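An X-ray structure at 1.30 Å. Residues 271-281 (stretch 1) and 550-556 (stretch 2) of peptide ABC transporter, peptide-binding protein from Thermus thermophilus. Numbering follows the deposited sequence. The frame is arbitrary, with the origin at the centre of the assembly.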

# COMPACT_ATOMS: atom_id res chain seq x y z
N SER A 271 -3.09 -4.78 14.33
CA SER A 271 -2.51 -4.70 12.99
C SER A 271 -2.12 -3.26 12.68
O SER A 271 -2.48 -2.34 13.41
CB SER A 271 -3.57 -5.18 11.99
OG SER A 271 -3.25 -4.86 10.64
N SER A 272 -1.37 -3.07 11.60
CA SER A 272 -1.01 -1.73 11.16
C SER A 272 -2.29 -1.10 10.59
O SER A 272 -2.35 0.10 10.37
CB SER A 272 0.08 -1.78 10.08
OG SER A 272 -0.39 -2.38 8.89
N VAL A 273 -3.30 -1.93 10.33
CA VAL A 273 -4.59 -1.46 9.82
C VAL A 273 -5.63 -1.82 10.87
O VAL A 273 -6.33 -2.83 10.77
CB VAL A 273 -4.95 -2.12 8.47
CG1 VAL A 273 -6.22 -1.49 7.91
CG2 VAL A 273 -3.80 -1.95 7.48
N SER A 274 -5.73 -0.97 11.89
CA SER A 274 -6.64 -1.22 12.99
C SER A 274 -7.24 0.06 13.55
O SER A 274 -8.19 0.60 12.98
CB SER A 274 -5.92 -2.01 14.09
OG SER A 274 -4.73 -1.36 14.51
N LEU A 275 -6.69 0.54 14.66
CA LEU A 275 -7.16 1.75 15.32
C LEU A 275 -6.50 2.99 14.76
O LEU A 275 -5.39 2.94 14.25
CB LEU A 275 -6.86 1.66 16.82
CG LEU A 275 -7.35 0.42 17.56
CD1 LEU A 275 -6.88 0.46 19.01
CD2 LEU A 275 -8.87 0.35 17.49
N THR A 276 -7.20 4.12 14.87
CA THR A 276 -6.63 5.37 14.38
C THR A 276 -5.91 6.07 15.54
O THR A 276 -6.08 5.71 16.70
CB THR A 276 -7.72 6.26 13.74
OG1 THR A 276 -8.80 6.45 14.65
CG2 THR A 276 -8.25 5.59 12.48
N PHE A 277 -5.08 7.05 15.20
CA PHE A 277 -4.27 7.77 16.18
C PHE A 277 -5.02 8.25 17.42
O PHE A 277 -4.58 8.04 18.55
CB PHE A 277 -3.61 8.96 15.48
CG PHE A 277 -2.50 9.60 16.27
CD1 PHE A 277 -1.19 9.14 16.16
CD2 PHE A 277 -2.76 10.68 17.11
CE1 PHE A 277 -0.16 9.75 16.87
CE2 PHE A 277 -1.73 11.30 17.82
CZ PHE A 277 -0.43 10.83 17.70
N ASP A 278 -6.16 8.90 17.20
CA ASP A 278 -6.98 9.41 18.29
C ASP A 278 -7.45 8.30 19.22
O ASP A 278 -7.53 8.49 20.44
CB ASP A 278 -8.20 10.16 17.72
CG ASP A 278 -8.99 9.31 16.73
OD1 ASP A 278 -10.21 9.13 16.95
OD2 ASP A 278 -8.41 8.83 15.74
N GLN A 279 -7.76 7.14 18.66
CA GLN A 279 -8.23 6.03 19.49
C GLN A 279 -7.11 5.49 20.37
O GLN A 279 -7.34 5.10 21.51
CB GLN A 279 -8.78 4.92 18.61
CG GLN A 279 -9.97 5.35 17.77
CD GLN A 279 -10.50 4.22 16.92
OE1 GLN A 279 -9.78 3.63 16.11
NE2 GLN A 279 -11.78 3.89 17.11
N GLY A 280 -5.89 5.49 19.83
CA GLY A 280 -4.75 4.99 20.58
C GLY A 280 -4.45 5.80 21.83
O GLY A 280 -3.83 5.29 22.76
N ARG A 281 -4.89 7.05 21.85
CA ARG A 281 -4.65 7.90 23.01
C ARG A 281 -5.94 8.26 23.75
O ARG A 281 -5.95 9.15 24.60
CB ARG A 281 -3.88 9.17 22.60
CG ARG A 281 -4.56 10.03 21.55
CD ARG A 281 -3.52 10.86 20.79
NE ARG A 281 -2.79 11.81 21.63
CZ ARG A 281 -3.24 13.02 21.96
NH1 ARG A 281 -2.51 13.81 22.74
NH2 ARG A 281 -4.41 13.44 21.50
N ARG A 550 0.53 10.26 9.02
CA ARG A 550 0.14 9.43 10.16
C ARG A 550 1.22 8.60 10.82
O ARG A 550 2.27 8.34 10.25
CB ARG A 550 -0.98 8.48 9.71
CG ARG A 550 -2.26 9.18 9.33
CD ARG A 550 -3.23 8.27 8.61
NE ARG A 550 -3.55 7.06 9.37
CZ ARG A 550 -4.45 6.17 8.99
NH1 ARG A 550 -4.69 5.10 9.73
NH2 ARG A 550 -5.12 6.35 7.85
N ALA A 551 0.92 8.21 12.06
CA ALA A 551 1.76 7.33 12.86
C ALA A 551 0.78 6.23 13.27
O ALA A 551 -0.36 6.52 13.65
CB ALA A 551 2.30 8.05 14.09
N ASN A 552 1.21 4.98 13.18
CA ASN A 552 0.34 3.86 13.54
C ASN A 552 0.39 3.53 15.02
O ASN A 552 1.47 3.39 15.60
CB ASN A 552 0.73 2.58 12.79
CG ASN A 552 0.44 2.65 11.30
OD1 ASN A 552 -0.55 3.24 10.87
ND2 ASN A 552 1.29 2.01 10.51
N PRO A 553 -0.78 3.41 15.66
CA PRO A 553 -0.78 3.07 17.08
C PRO A 553 -0.83 1.54 17.18
O PRO A 553 -1.54 0.88 16.41
CB PRO A 553 -2.06 3.72 17.60
CG PRO A 553 -2.98 3.57 16.43
CD PRO A 553 -2.11 3.89 15.23
N TYR A 554 -0.04 0.98 18.09
CA TYR A 554 -0.03 -0.47 18.30
C TYR A 554 -0.33 -0.77 19.76
O TYR A 554 0.23 -0.14 20.66
CB TYR A 554 1.32 -1.07 17.93
CG TYR A 554 1.60 -1.05 16.45
CD1 TYR A 554 2.44 -0.09 15.89
CD2 TYR A 554 0.99 -1.97 15.60
CE1 TYR A 554 2.67 -0.05 14.52
CE2 TYR A 554 1.21 -1.93 14.23
CZ TYR A 554 2.05 -0.97 13.70
OH TYR A 554 2.26 -0.93 12.34
N VAL A 555 -1.24 -1.72 19.99
CA VAL A 555 -1.60 -2.14 21.34
C VAL A 555 -1.11 -3.58 21.41
O VAL A 555 -1.55 -4.43 20.63
CB VAL A 555 -3.12 -2.06 21.56
CG1 VAL A 555 -3.45 -2.43 23.01
CG2 VAL A 555 -3.61 -0.65 21.26
N VAL A 556 -0.20 -3.84 22.34
CA VAL A 556 0.41 -5.15 22.46
C VAL A 556 0.32 -5.72 23.86
O VAL A 556 0.72 -5.08 24.83
CB VAL A 556 1.90 -5.06 22.03
CG1 VAL A 556 2.54 -6.44 22.05
CG2 VAL A 556 2.01 -4.43 20.65
O HOH W 1 -1.92 0.44 13.72
O HOH W 2 -3.84 -0.31 16.98

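Pro553 is the centre of this contact. Its CA-to-CB bond points toward stretch 1, and it has the largest area covered by the other stretch. The ring is puckered C-gamma endo. Its CG lies 3.3 Å from Leu275 O and 3.8 Å from Thr276 O, so the ring packs against the loop before a short, weakly bonded helical turn. Pro553 CB is 4.2 Å from Gly280 CA. Gly280 has no side chain, and this matters here: an ideal CB would point toward the strand and sit 2.8 Å from Pro553 CB, a clash.

Leu275 and Phe277 add apolar packing. Leu275 CB is 4.3 Å from Pro553 CG. With chi1 m and chi2 t, Leu275 carries CD1 to 4.1 Å from Val555 CG2. With chi1 t and chi2 near 88°, the Phe277 ring has CE1 4.1 Å from Ala551 CB. It presents its edge to Ala551 O, with Phe277 CD1 3.7 Å from that oxygen.

No direct hydrogen bond joins the stretches. Two waters make the polar link, and both lie within hydrogen-bonding distance of Pro553 O. Water 1 is 2.8 Å from Pro553 O and 2.9 Å from Ser271 O; both carbonyls can only accept. Water 2 donates to Pro553 O at 2.7 Å and to Ser274 OG at 2.8 Å. Ser274 has chi1 p, and its OG donates to Ser271 O at 2.7 Å. Ser274 OG thus accepts from a water and ties its own loop together.

Ser271 is t, and its CA-to-CB bond points away from the strand. Its OG accepts from Val273 N at 2.9 Å, with a nearly straight N-H...O angle of 169°. Ser272 is p. Its CB is 3.3 Å from Tyr554 OH, and its OG is bonded elsewhere in the structure. Tyr554 starts sideways with chi1 m, but the end of its side chain comes nearer to the loop. Its CE2 is 3.8 Å from Ser271 O, which lies oblique to the ring. Asn552 also starts sideways with chi1 m, and its end likewise comes nearer, with ND2 4.0 Å from Ser272 CB. Its OD1 is hydrogen-bonded elsewhere in the structure.

The turn is held from within. Thr276, in its p rotamer, donates from OG1 to Asp278 OD2 at 2.6 Å. Thr276 N donates to Gln279 OE1 at 2.9 Å. Thr276 O accepts from Gly280 N at 3.1 Å and, weakly, from Gln279 N at 3.0 Å.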